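PDB 3E57: nudix hydrolase domain-containing protein from Thermotoga maritima, which probably hydrolyses nucleoside diphosphates linked to another moiety, as Nudix hydrolases do, although its own substrate is not known. Local coordinates for residues V39-F44 and L138-G142; Y72-G78 and L159-K165; I103-R108 and R125-V131; L143-S147 and W195-S199. The contacts are given in a common frame with arbitrary orientation. Residue numbers count along the deposited sequence, not the author numbering.

Overall arrangement
The contacts gather round the mixed sheet of a Nudix alpha/beta/alpha sandwich. Interaction 2 pairs strands 66-77 and 155-163 in its core; strand 131-145, next to 155-163, serves both interactions 1 and 4, whose centres lie about 15 Å apart. Interaction 3 brings in helix 115-130, packed on the face with Val73 and Phe160, whereas the helix of interaction 4, 194-206, packs on the face with Tyr72 and Leu159. Interactions 3 and 4, about 17 Å apart between centres, lie on opposite sides of the chain's centre. Along the sequence, interaction 1 crosses interaction 2, which encloses interaction 3; interaction 4 opens after interaction 1 closes and also crosses interaction 2. Distant sequence thus interlocks on one sheet.

Interaction 1 of 4, residues V39-F44 and L138-G142; sequences VNFEDF and LEFLG
An aromatic cluster of Phe41, Phe44 and Phe140 packs the start of helix 41-51 on strand 131-145 of the Nudix domain's mixed sheet. Extended Val39 (phi/psi -139/161°) runs beside extended strand 138-142, its CA 4.9 Å from Gly142 CA; its CG2 packs 3.4 Å from Phe140 CE2. Asn40 is the N-cap, its OD1 accepting from Asp43 N at 2.9 Å; Asn40 O accepts from Phe44 N at 3.0 Å. Phe41 (chi1 t; CA 6.2 Å from Phe140 CA) forms an offset stack with Phe140 (chi1 t, CB toward the helix), centroids 4.7 Å apart and planes at 24°, and Phe140 CB makes a CH-pi contact 3.9 Å from the Phe41 centroid. The Phe44 ring is nearly parallel to that of Phe140 but slid aside, centroids 5.6 Å apart. Phe160 meets Phe140 edge-to-face. Leu141 and Gly142 both face Leu159 in a classic beta bulge. A water donates to Val39 O at 2.8 Å and, weakly, to Phe140 O at 3.4 Å.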
loop_
_atom_site.group_PDB
_atom_site.type_symbol
_atom_site.label_atom_id
_atom_site.label_comp_id
_atom_site.label_asym_id
_atom_site.label_seq_id
_atom_site.Cartn_x
_atom_site.Cartn_y
_atom_site.Cartn_z
ATOM N N VAL B 39 1.440 -12.611 0.313
ATOM C CA VAL B 39 2.108 -13.606 1.155
ATOM C C VAL B 39 1.562 -14.989 0.832
ATOM O O VAL B 39 0.497 -15.122 0.247
ATOM C CB VAL B 39 1.990 -13.314 2.688
ATOM C CG1 VAL B 39 2.371 -11.854 3.024
ATOM C CG2 VAL B 39 0.629 -13.667 3.205
ATOM N N ASN B 40 2.316 -16.012 1.202
ATOM C CA ASN B 40 1.902 -17.395 0.978
ATOM C C ASN B 40 0.849 -17.795 2.008
ATOM O O ASN B 40 0.997 -17.526 3.193
ATOM C CB ASN B 40 3.130 -18.314 1.023
ATOM C CG ASN B 40 2.769 -19.780 1.018
ATOM O OD1 ASN B 40 2.381 -20.347 2.047
ATOM N ND2 ASN B 40 2.900 -20.407 -0.142
ATOM N N PHE B 41 -0.227 -18.419 1.540
ATOM C CA PHE B 41 -1.354 -18.740 2.404
ATOM C C PHE B 41 -0.965 -19.673 3.539
ATOM O O PHE B 41 -1.352 -19.453 4.693
ATOM C CB PHE B 41 -2.505 -19.347 1.598
ATOM C CG PHE B 41 -3.812 -19.419 2.351
ATOM C CD1 PHE B 41 -4.136 -18.476 3.332
ATOM C CD2 PHE B 41 -4.731 -20.413 2.060
ATOM C CE1 PHE B 41 -5.322 -18.534 4.001
ATOM C CE2 PHE B 41 -5.937 -20.465 2.732
ATOM C CZ PHE B 41 -6.230 -19.524 3.710
ATOM N N GLU B 42 -0.189 -20.705 3.218
ATOM C CA GLU B 42 0.256 -21.653 4.241
ATOM C C GLU B 42 1.086 -20.949 5.328
ATOM O O GLU B 42 0.892 -21.203 6.514
ATOM C CB GLU B 42 1.042 -22.803 3.603
ATOM C CG GLU B 42 1.358 -23.939 4.554
ATOM C CD GLU B 42 0.141 -24.395 5.327
ATOM O OE1 GLU B 42 -0.889 -24.710 4.686
ATOM O OE2 GLU B 42 0.212 -24.424 6.571
ATOM N N ASP B 43 1.985 -20.053 4.918
ATOM C CA ASP B 43 2.786 -19.260 5.862
ATOM C C ASP B 43 1.888 -18.440 6.786
ATOM O O ASP B 43 2.116 -18.375 8.003
ATOM C CB ASP B 43 3.750 -18.315 5.126
ATOM C CG ASP B 43 4.869 -19.045 4.389
ATOM O OD1 ASP B 43 5.109 -20.245 4.658
ATOM O OD2 ASP B 43 5.523 -18.399 3.531
ATOM N N PHE B 44 0.849 -17.831 6.215
ATOM C CA PHE B 44 -0.105 -17.059 7.013
ATOM C C PHE B 44 -0.867 -17.916 8.031
ATOM O O PHE B 44 -0.995 -17.536 9.188
ATOM C CB PHE B 44 -1.103 -16.333 6.106
ATOM C CG PHE B 44 -2.101 -15.521 6.856
ATOM C CD1 PHE B 44 -1.683 -14.470 7.657
ATOM C CD2 PHE B 44 -3.450 -15.813 6.782
ATOM C CE1 PHE B 44 -2.593 -13.724 8.370
ATOM C CE2 PHE B 44 -4.371 -15.064 7.507
ATOM C CZ PHE B 44 -3.933 -14.017 8.291
ATOM N N LEU B 138 -11.735 -19.938 -3.131
ATOM C CA LEU B 138 -11.231 -18.778 -2.419
ATOM C C LEU B 138 -9.744 -18.791 -2.704
ATOM O O LEU B 138 -9.035 -19.740 -2.352
ATOM C CB LEU B 138 -11.507 -18.824 -0.918
ATOM C CG LEU B 138 -12.932 -18.493 -0.460
ATOM C CD1 LEU B 138 -12.911 -17.978 0.979
ATOM C CD2 LEU B 138 -13.604 -17.474 -1.372
ATOM N N GLU B 139 -9.283 -17.764 -3.401
ATOM C CA GLU B 139 -7.876 -17.627 -3.710
ATOM C C GLU B 139 -7.350 -16.603 -2.734
ATOM O O GLU B 139 -7.775 -15.458 -2.779
ATOM C CB GLU B 139 -7.697 -17.142 -5.150
ATOM C CG GLU B 139 -6.233 -17.063 -5.608
ATOM C CD GLU B 139 -6.055 -16.409 -6.982
ATOM O OE1 GLU B 139 -7.065 -16.135 -7.677
ATOM O OE2 GLU B 139 -4.890 -16.154 -7.362
ATOM N N PHE B 140 -6.457 -17.008 -1.838
ATOM C CA PHE B 140 -5.824 -16.056 -0.937
ATOM C C PHE B 140 -4.843 -15.177 -1.721
ATOM O O PHE B 140 -3.982 -15.692 -2.429
ATOM C CB PHE B 140 -5.094 -16.800 0.175
ATOM C CG PHE B 140 -4.325 -15.903 1.116
ATOM C CD1 PHE B 140 -4.977 -15.096 2.024
ATOM C CD2 PHE B 140 -2.944 -15.874 1.085
ATOM C CE1 PHE B 140 -4.266 -14.294 2.897
ATOM C CE2 PHE B 140 -2.223 -15.076 1.957
ATOM C CZ PHE B 140 -2.878 -14.291 2.858
ATOM N N LEU B 141 -4.983 -13.856 -1.599
ATOM C CA LEU B 141 -4.109 -12.925 -2.300
ATOM C C LEU B 141 -3.003 -12.377 -1.414
ATOM O O LEU B 141 -1.872 -12.254 -1.847
ATOM C CB LEU B 141 -4.922 -11.773 -2.902
ATOM C CG LEU B 141 -6.041 -12.136 -3.878
ATOM C CD1 LEU B 141 -6.644 -10.857 -4.467
ATOM C CD2 LEU B 141 -5.538 -13.046 -4.981
ATOM N N GLY B 142 -3.318 -12.033 -0.174
ATOM C CA GLY B 142 -2.307 -11.508 0.738
ATOM C C GLY B 142 -2.915 -10.723 1.875
ATOM O O GLY B 142 -4.090 -10.911 2.209
HETATM O O HOH W 1 -0.555 -15.624 -2.280
#

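Interaction 2 of 4, residues Y72-G78 and L159-K165; sequences YVVIMDG and LFLGRGK
Met76 lays its CG 3.8 Å from Leu161 CD1, its side chain (chi1 m, chi2 t) leading away from there toward Leu182 and Phe207. It belongs to strand 72-77, which runs parallel to strand 159-163 at 4.6 Å between axes, crossing at -26°. The register pairs Tyr72 with Leu159, Val73 with Phe160, Val74 with Leu161, Ile75 with Gly162 and Met76 with Arg163, CA atoms about 4.9 Å apart. Five backbone hydrogen bonds follow: Phe160 N to Tyr72 O 2.9 Å, Val74 N to Phe160 O 2.9 Å, Gly162 N to Val74 O 2.7 Å, Met76 N to Gly162 O 2.9 Å and Gly164 N to Met76 O 2.9 Å. Tyr72, Val74, Leu159 and Leu161 line one face, where both leucines are t,p and Leu159 CD1 reaches 3.9 Å from Tyr72 CD2 and from Val74 CG2; helix 194-206 covers it. Val73 and Phe160 turn to helix 115-130 on the other face, where a CB on Gly162 would crowd Val73 CG1. The chain turns a corner at Gly164, and Asp77 OD2 accepts from Phe166 N. Strands 103-104 and 131-145 flank the pair, placing it centrally in the Nudix sheet, held by backbone hydrogen bonds and apolar burial.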
loop_
_atom_site.group_PDB
_atom_site.type_symbol
_atom_site.label_atom_id
_atom_site.label_comp_id
_atom_site.label_asym_id
_atom_site.label_seq_id
_atom_site.Cartn_x
_atom_site.Cartn_y
_atom_site.Cartn_z
ATOM N N TYR B 72 -11.344 -10.970 4.455
ATOM C CA TYR B 72 -11.889 -9.906 3.607
ATOM C C TYR B 72 -11.981 -10.443 2.180
ATOM O O TYR B 72 -10.957 -10.657 1.517
ATOM C CB TYR B 72 -10.978 -8.685 3.668
ATOM C CG TYR B 72 -11.596 -7.411 3.131
ATOM C CD1 TYR B 72 -12.623 -6.767 3.825
ATOM C CD2 TYR B 72 -11.146 -6.831 1.958
ATOM C CE1 TYR B 72 -13.191 -5.603 3.348
ATOM C CE2 TYR B 72 -11.719 -5.645 1.482
ATOM C CZ TYR B 72 -12.740 -5.043 2.188
ATOM O OH TYR B 72 -13.304 -3.861 1.708
ATOM N N VAL B 73 -13.200 -10.687 1.719
ATOM C CA VAL B 73 -13.413 -11.429 0.495
ATOM C C VAL B 73 -14.051 -10.556 -0.569
ATOM O O VAL B 73 -15.113 -9.971 -0.354
ATOM C CB VAL B 73 -14.310 -12.661 0.743
ATOM C CG1 VAL B 73 -14.424 -13.493 -0.534
ATOM C CG2 VAL B 73 -13.756 -13.500 1.900
ATOM N N VAL B 74 -13.385 -10.479 -1.714
ATOM C CA VAL B 74 -13.919 -9.847 -2.893
ATOM C C VAL B 74 -14.540 -10.958 -3.733
ATOM O O VAL B 74 -13.907 -11.997 -3.962
ATOM C CB VAL B 74 -12.801 -9.161 -3.690
ATOM C CG1 VAL B 74 -13.348 -8.626 -5.018
ATOM C CG2 VAL B 74 -12.166 -8.042 -2.857
ATOM N N ILE B 75 -15.774 -10.746 -4.169
ATOM C CA ILE B 75 -16.529 -11.768 -4.880
ATOM C C ILE B 75 -16.594 -11.412 -6.352
ATOM O O ILE B 75 -16.930 -10.282 -6.690
ATOM C CB ILE B 75 -17.957 -11.896 -4.290
ATOM C CG1 ILE B 75 -17.880 -12.525 -2.901
ATOM C CG2 ILE B 75 -18.865 -12.734 -5.201
ATOM C CD1 ILE B 75 -19.158 -12.445 -2.140
ATOM N N MET B 76 -16.247 -12.371 -7.216
ATOM C CA MET B 76 -16.446 -12.230 -8.655
ATOM C C MET B 76 -17.379 -13.306 -9.200
ATOM O O MET B 76 -17.187 -14.488 -8.913
ATOM C CB MET B 76 -15.120 -12.317 -9.399
ATOM C CG MET B 76 -14.324 -11.022 -9.374
ATOM S SD MET B 76 -12.949 -11.075 -10.526
ATOM C CE MET B 76 -13.738 -10.611 -12.073
ATOM N N ASP B 77 -18.374 -12.875 -9.975
ATOM C CA ASP B 77 -19.311 -13.757 -10.681
ATOM C C ASP B 77 -18.993 -13.583 -12.157
ATOM O O ASP B 77 -19.275 -12.536 -12.741
ATOM C CB ASP B 77 -20.762 -13.349 -10.376
ATOM C CG ASP B 77 -21.803 -14.341 -10.922
ATOM O OD1 ASP B 77 -21.528 -15.052 -11.907
ATOM O OD2 ASP B 77 -22.921 -14.386 -10.370
ATOM N N GLY B 78 -18.357 -14.594 -12.743
ATOM C CA GLY B 78 -17.875 -14.502 -14.110
ATOM C C GLY B 78 -16.807 -13.431 -14.187
ATOM O O GLY B 78 -15.834 -13.452 -13.425
ATOM N N LEU B 159 -6.845 -10.811 2.518
ATOM C CA LEU B 159 -7.576 -10.587 1.281
ATOM C C LEU B 159 -7.682 -11.837 0.416
ATOM O O LEU B 159 -6.666 -12.449 0.059
ATOM C CB LEU B 159 -6.888 -9.500 0.477
ATOM C CG LEU B 159 -7.483 -9.135 -0.886
ATOM C CD1 LEU B 159 -8.943 -8.660 -0.757
ATOM C CD2 LEU B 159 -6.592 -8.056 -1.532
ATOM N N PHE B 160 -8.920 -12.185 0.072
ATOM C CA PHE B 160 -9.225 -13.281 -0.831
ATOM C C PHE B 160 -10.039 -12.805 -1.997
ATOM O O PHE B 160 -10.815 -11.855 -1.876
ATOM C CB PHE B 160 -10.076 -14.345 -0.132
ATOM C CG PHE B 160 -9.412 -14.991 1.024
ATOM C CD1 PHE B 160 -8.789 -16.224 0.884
ATOM C CD2 PHE B 160 -9.409 -14.375 2.261
ATOM C CE1 PHE B 160 -8.164 -16.813 1.953
ATOM C CE2 PHE B 160 -8.786 -14.963 3.333
ATOM C CZ PHE B 160 -8.169 -16.185 3.179
ATOM N N LEU B 161 -9.882 -13.508 -3.115
ATOM C CA LEU B 161 -10.760 -13.402 -4.264
ATOM C C LEU B 161 -11.607 -14.677 -4.299
ATOM O O LEU B 161 -11.068 -15.787 -4.412
ATOM C CB LEU B 161 -9.931 -13.302 -5.532
ATOM C CG LEU B 161 -10.674 -13.295 -6.857
ATOM C CD1 LEU B 161 -11.705 -12.174 -6.905
ATOM C CD2 LEU B 161 -9.670 -13.174 -7.991
ATOM N N GLY B 162 -12.916 -14.526 -4.176
ATOM C CA GLY B 162 -13.821 -15.678 -4.247
ATOM C C GLY B 162 -14.551 -15.629 -5.568
ATOM O O GLY B 162 -15.280 -14.676 -5.828
ATOM N N ARG B 163 -14.355 -16.632 -6.416
ATOM C CA ARG B 163 -15.065 -16.678 -7.688
ATOM C C ARG B 163 -16.229 -17.664 -7.575
ATOM O O ARG B 163 -16.065 -18.761 -7.039
ATOM C CB ARG B 163 -14.142 -17.089 -8.832
ATOM C CG ARG B 163 -13.039 -16.092 -9.199
ATOM C CD ARG B 163 -12.379 -16.559 -10.503
ATOM N NE ARG B 163 -11.275 -15.721 -10.986
ATOM C CZ ARG B 163 -9.998 -15.860 -10.631
ATOM N NH1 ARG B 163 -9.619 -16.783 -9.748
ATOM N NH2 ARG B 163 -9.085 -15.051 -11.155
ATOM N N GLY B 164 -17.397 -17.278 -8.076
ATOM C CA GLY B 164 -18.558 -18.157 -7.998
ATOM C C GLY B 164 -19.817 -17.613 -8.632
ATOM O O GLY B 164 -19.765 -16.839 -9.589
ATOM N N LYS B 165 -20.955 -18.044 -8.104
ATOM C CA LYS B 165 -22.236 -17.514 -8.510
ATOM C C LYS B 165 -22.716 -16.668 -7.353
ATOM O O LYS B 165 -22.714 -17.129 -6.213
ATOM C CB LYS B 165 -23.242 -18.647 -8.800
ATOM C CG LYS B 165 -24.480 -18.187 -9.584
ATOM C CD LYS B 165 -24.296 -18.313 -11.116
ATOM C CE LYS B 165 -24.912 -17.123 -11.875
ATOM N NZ LYS B 165 -26.370 -16.916 -11.626
#

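Interaction 3 of 4, residues I103-R108 and R125-V131; sequences IGGHVR and REVNEEV
The Nudix box joins these segments: Gly105 probably corresponds to the glycine that opens the signature, though farther from the helix than in the canonical spacing, and Arg125 to Glu130 (REVNEE) fit its REUXEE helix, whose glutamates bind metal in relatives. Helix 125-130 packs over strand 103-104 and the loop after it, with CA of Gly105 5.4 Å from Glu126 CA and CA of Ile103 6.4 Å from Val127 CA. Ile103 (m,t) points at the helix end, its CD1 3.7 Å from Val131 CG1 and its CG2 3.4 Å from Glu130 CG. Glu126 (t,m) folds its CG to 3.1 Å from Gly105 N, so close that a CB on Gly105 would clash; its OE1 lies 2.9 Å from Ile103 O, an acceptor facing an acceptor. Arg125 runs t,t,p out to the loop, where NH2 donates to His106 O at 2.8 Å and NE forms a salt bridge with Asp111. Arg108, extended m,t,t, lays its guanidinium flat on that of Arg125, centres 3.7 Å apart and planes at 16°. The like charges are offset by Glu129 (m,t) in a salt-bridge network: its OE2 receives Arg125 NH1 at 3.1 Å and, weakly, Arg108 NH2 at 3.2 Å.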
loop_
_atom_site.group_PDB
_atom_site.type_symbol
_atom_site.label_atom_id
_atom_site.label_comp_id
_atom_site.label_asym_id
_atom_site.label_seq_id
_atom_site.Cartn_x
_atom_site.Cartn_y
_atom_site.Cartn_z
ATOM N N ILE B 103 -16.060 -8.139 1.517
ATOM C CA ILE B 103 -16.913 -8.460 2.652
ATOM C C ILE B 103 -16.022 -9.028 3.748
ATOM O O ILE B 103 -15.338 -10.033 3.548
ATOM C CB ILE B 103 -17.976 -9.487 2.261
ATOM C CG1 ILE B 103 -18.816 -8.960 1.098
ATOM C CG2 ILE B 103 -18.877 -9.811 3.449
ATOM C CD1 ILE B 103 -19.533 -10.047 0.359
ATOM N N GLY B 104 -15.987 -8.345 4.883
ATOM C CA GLY B 104 -15.136 -8.744 5.981
ATOM C C GLY B 104 -15.889 -8.954 7.270
ATOM O O GLY B 104 -17.003 -8.462 7.441
ATOM N N GLY B 105 -15.273 -9.697 8.177
ATOM C CA GLY B 105 -15.789 -9.820 9.531
ATOM C C GLY B 105 -14.741 -10.391 10.450
ATOM O O GLY B 105 -13.689 -10.813 10.002
ATOM N N HIS B 106 -15.045 -10.427 11.740
ATOM C CA HIS B 106 -14.123 -10.966 12.733
ATOM C C HIS B 106 -14.186 -12.486 12.770
ATOM O O HIS B 106 -15.196 -13.084 12.394
ATOM C CB HIS B 106 -14.443 -10.383 14.106
ATOM C CG HIS B 106 -14.149 -8.921 14.212
ATOM N ND1 HIS B 106 -15.033 -7.953 13.784
ATOM C CD2 HIS B 106 -13.062 -8.262 14.678
ATOM C CE1 HIS B 106 -14.507 -6.759 13.992
ATOM N NE2 HIS B 106 -13.313 -6.917 14.537
ATOM N N VAL B 107 -13.097 -13.111 13.205
ATOM C CA VAL B 107 -13.105 -14.544 13.467
ATOM C C VAL B 107 -13.433 -14.721 14.948
ATOM O O VAL B 107 -12.803 -14.100 15.798
ATOM C CB VAL B 107 -11.752 -15.192 13.115
ATOM C CG1 VAL B 107 -11.736 -16.670 13.508
ATOM C CG2 VAL B 107 -11.458 -15.013 11.619
ATOM N N ARG B 108 -14.431 -15.553 15.238
ATOM C CA ARG B 108 -14.910 -15.748 16.608
ATOM C C ARG B 108 -14.302 -17.001 17.207
ATOM O O ARG B 108 -14.057 -17.984 16.509
ATOM C CB ARG B 108 -16.429 -15.879 16.634
ATOM C CG ARG B 108 -17.179 -14.670 16.102
ATOM C CD ARG B 108 -18.646 -15.006 15.918
ATOM N NE ARG B 108 -19.395 -13.933 15.270
ATOM C CZ ARG B 108 -20.582 -14.085 14.680
ATOM N NH1 ARG B 108 -21.180 -15.274 14.631
ATOM N NH2 ARG B 108 -21.176 -13.037 14.117
ATOM N N ARG B 125 -18.219 -18.425 7.262
ATOM C CA ARG B 125 -19.360 -17.870 7.994
ATOM C C ARG B 125 -19.561 -16.382 7.702
ATOM O O ARG B 125 -20.653 -15.954 7.314
ATOM C CB ARG B 125 -19.159 -18.068 9.499
ATOM C CG ARG B 125 -20.222 -17.393 10.369
ATOM C CD ARG B 125 -19.883 -17.464 11.848
ATOM N NE ARG B 125 -18.565 -16.912 12.147
ATOM C CZ ARG B 125 -18.270 -15.612 12.165
ATOM N NH1 ARG B 125 -19.183 -14.696 11.885
ATOM N NH2 ARG B 125 -17.043 -15.222 12.457
ATOM N N GLU B 126 -18.493 -15.616 7.914
ATOM C CA GLU B 126 -18.429 -14.179 7.640
ATOM C C GLU B 126 -19.103 -13.816 6.313
ATOM O O GLU B 126 -19.968 -12.939 6.266
ATOM C CB GLU B 126 -16.948 -13.769 7.627
ATOM C CG GLU B 126 -16.626 -12.316 7.367
ATOM C CD GLU B 126 -16.440 -11.988 5.901
ATOM O OE1 GLU B 126 -15.394 -12.361 5.304
ATOM O OE2 GLU B 126 -17.349 -11.336 5.353
ATOM N N VAL B 127 -18.700 -14.502 5.244
ATOM C CA VAL B 127 -19.253 -14.276 3.909
ATOM C C VAL B 127 -20.732 -14.683 3.832
ATOM O O VAL B 127 -21.556 -13.929 3.325
ATOM C CB VAL B 127 -18.430 -15.026 2.829
ATOM C CG1 VAL B 127 -19.135 -15.003 1.468
ATOM C CG2 VAL B 127 -17.029 -14.421 2.721
ATOM N N ASN B 128 -21.061 -15.862 4.356
ATOM C CA ASN B 128 -22.442 -16.381 4.290
ATOM C C ASN B 128 -23.473 -15.575 5.090
ATOM O O ASN B 128 -24.654 -15.576 4.747
ATOM C CB ASN B 128 -22.481 -17.862 4.688
ATOM C CG ASN B 128 -21.857 -18.774 3.629
ATOM O OD1 ASN B 128 -21.681 -18.385 2.468
ATOM N ND2 ASN B 128 -21.531 -19.999 4.025
ATOM N N GLU B 129 -23.034 -14.884 6.139
ATOM C CA GLU B 129 -23.913 -13.957 6.870
ATOM C C GLU B 129 -24.351 -12.769 6.019
ATOM O O GLU B 129 -25.429 -12.215 6.237
ATOM C CB GLU B 129 -23.231 -13.412 8.132
ATOM C CG GLU B 129 -23.173 -14.388 9.302
ATOM C CD GLU B 129 -22.368 -13.854 10.482
ATOM O OE1 GLU B 129 -21.790 -12.747 10.391
ATOM O OE2 GLU B 129 -22.299 -14.548 11.509
ATOM N N GLU B 130 -23.515 -12.365 5.062
ATOM C CA GLU B 130 -23.776 -11.146 4.292
ATOM C C GLU B 130 -24.409 -11.431 2.940
ATOM O O GLU B 130 -25.244 -10.662 2.474
ATOM C CB GLU B 130 -22.484 -10.361 4.067
ATOM C CG GLU B 130 -21.670 -10.101 5.326
ATOM C CD GLU B 130 -21.801 -8.680 5.849
ATOM O OE1 GLU B 130 -20.820 -7.912 5.719
ATOM O OE2 GLU B 130 -22.876 -8.330 6.389
ATOM N N VAL B 131 -24.002 -12.514 2.292
ATOM C CA VAL B 131 -24.436 -12.760 0.926
ATOM C C VAL B 131 -24.742 -14.222 0.669
ATOM O O VAL B 131 -24.154 -15.102 1.297
ATOM C CB VAL B 131 -23.357 -12.310 -0.076
ATOM C CG1 VAL B 131 -23.127 -10.795 0.027
ATOM C CG2 VAL B 131 -22.063 -13.073 0.158
#

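Interaction 4 of 4, residues L143-S147 and W195-S199; sequences LINSS and WSKIS
Ile144, the residue most covered here, projects from strand 143-145 toward helix 195-199 in m,t form. Its CG2 sits over the face of Trp195, 3.6 Å from the centroid of the five-membered ring and 15° off the normal, a CH-pi contact, and Ile144 CD1 touches Ser199 OG at 3.5 Å. Trp195, with chi1 m and chi2 13°, swings its indole back to the strand, so that NE1 makes a weak hydrogen bond to Ser146 OG at 3.3 Å. A water accepts from Trp195 NE1 at 3.2 Å and from Ser146 N at 2.9 Å, bridging the helix and the residue just after the strand. Ile198 (m,t) packs beside them, its CD1 4.0 Å from Ile144 CG2 and 4.1 Å from Ser146 CB, while Ser199 N and OG both donate hydrogen bonds to Trp195 O within the helix, at 2.8 and 2.9 Å. Tyr72 meets Trp195 edge-to-face. The axes, 9.9 Å apart at 135°, show the helix-on-sheet packing of the Nudix alpha/beta/alpha sandwich.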
loop_
_atom_site.group_PDB
_atom_site.type_symbol
_atom_site.label_atom_id
_atom_site.label_comp_id
_atom_site.label_asym_id
_atom_site.label_seq_id
_atom_site.Cartn_x
_atom_site.Cartn_y
_atom_site.Cartn_z
ATOM N N LEU B 143 -2.116 -9.820 2.434
ATOM C CA LEU B 143 -2.475 -9.057 3.621
ATOM C C LEU B 143 -2.639 -7.569 3.369
ATOM O O LEU B 143 -1.873 -6.960 2.607
ATOM C CB LEU B 143 -1.392 -9.231 4.680
ATOM C CG LEU B 143 -1.177 -10.666 5.181
ATOM C CD1 LEU B 143 -0.217 -10.652 6.366
ATOM C CD2 LEU B 143 -2.480 -11.295 5.565
ATOM N N ILE B 144 -3.617 -6.985 4.046
ATOM C CA ILE B 144 -3.838 -5.540 4.013
ATOM C C ILE B 144 -3.541 -4.948 5.374
ATOM O O ILE B 144 -4.160 -5.329 6.379
ATOM C CB ILE B 144 -5.287 -5.168 3.679
ATOM C CG1 ILE B 144 -5.735 -5.802 2.361
ATOM C CG2 ILE B 144 -5.422 -3.641 3.670
ATOM C CD1 ILE B 144 -7.230 -5.577 2.046
ATOM N N ASN B 145 -2.617 -3.996 5.402
ATOM C CA ASN B 145 -2.231 -3.330 6.628
ATOM C C ASN B 145 -2.129 -1.859 6.327
ATOM O O ASN B 145 -1.197 -1.422 5.655
ATOM C CB ASN B 145 -0.885 -3.870 7.132
ATOM C CG ASN B 145 -0.480 -3.292 8.473
ATOM O OD1 ASN B 145 -1.281 -3.239 9.401
ATOM N ND2 ASN B 145 0.773 -2.866 8.587
ATOM N N SER B 146 -3.119 -1.092 6.764
ATOM C CA SER B 146 -3.116 0.346 6.514
ATOM C C SER B 146 -3.344 1.074 7.812
ATOM O O SER B 146 -4.019 0.567 8.704
ATOM C CB SER B 146 -4.204 0.733 5.529
ATOM O OG SER B 146 -5.451 0.342 6.040
ATOM N N SER B 147 -2.782 2.270 7.909
ATOM C CA SER B 147 -2.748 2.978 9.164
ATOM C C SER B 147 -3.487 4.305 9.074
ATOM O O SER B 147 -3.317 5.153 9.945
ATOM C CB SER B 147 -1.297 3.222 9.575
ATOM O OG SER B 147 -0.649 4.068 8.643
ATOM N N TRP B 195 -9.828 -0.056 2.692
ATOM C CA TRP B 195 -9.509 -1.385 2.181
ATOM C C TRP B 195 -10.169 -1.625 0.836
ATOM O O TRP B 195 -9.622 -2.345 0.015
ATOM C CB TRP B 195 -9.951 -2.464 3.165
ATOM C CG TRP B 195 -9.119 -2.578 4.401
ATOM C CD1 TRP B 195 -8.188 -1.703 4.856
ATOM C CD2 TRP B 195 -9.158 -3.653 5.345
ATOM N NE1 TRP B 195 -7.636 -2.165 6.035
ATOM C CE2 TRP B 195 -8.221 -3.359 6.353
ATOM C CE3 TRP B 195 -9.913 -4.822 5.444
ATOM C CZ2 TRP B 195 -7.995 -4.210 7.438
ATOM C CZ3 TRP B 195 -9.696 -5.671 6.537
ATOM C CH2 TRP B 195 -8.743 -5.350 7.515
ATOM N N SER B 196 -11.329 -1.016 0.595
ATOM C CA SER B 196 -11.991 -1.143 -0.711
ATOM C C SER B 196 -11.108 -0.601 -1.835
ATOM O O SER B 196 -10.932 -1.235 -2.875
ATOM C CB SER B 196 -13.358 -0.446 -0.693
ATOM O OG SER B 196 -14.271 -1.181 0.124
ATOM N N LYS B 197 -10.544 0.586 -1.627
ATOM C CA LYS B 197 -9.684 1.207 -2.613
ATOM C C LYS B 197 -8.417 0.365 -2.839
ATOM O O LYS B 197 -7.953 0.179 -3.978
ATOM C CB LYS B 197 -9.299 2.605 -2.141
ATOM C CG LYS B 197 -8.736 3.496 -3.201
ATOM C CD LYS B 197 -8.499 4.881 -2.634
ATOM C CE LYS B 197 -8.125 5.836 -3.750
ATOM N NZ LYS B 197 -9.323 6.257 -4.572
ATOM N N ILE B 198 -7.854 -0.135 -1.752
ATOM C CA ILE B 198 -6.615 -0.914 -1.851
ATOM C C ILE B 198 -6.891 -2.191 -2.614
ATOM O O ILE B 198 -6.135 -2.560 -3.514
ATOM C CB ILE B 198 -6.050 -1.262 -0.465
ATOM C CG1 ILE B 198 -5.536 -0.000 0.252
ATOM C CG2 ILE B 198 -4.899 -2.270 -0.610
ATOM C CD1 ILE B 198 -5.330 -0.182 1.741
ATOM N N SER B 199 -7.983 -2.851 -2.252
ATOM C CA SER B 199 -8.369 -4.121 -2.846
ATOM C C SER B 199 -8.656 -3.969 -4.338
ATOM O O SER B 199 -8.263 -4.821 -5.115
ATOM C CB SER B 199 -9.572 -4.709 -2.119
ATOM O OG SER B 199 -9.239 -5.079 -0.778
HETATM O O HOH W 2 -5.372 -2.268 8.256
#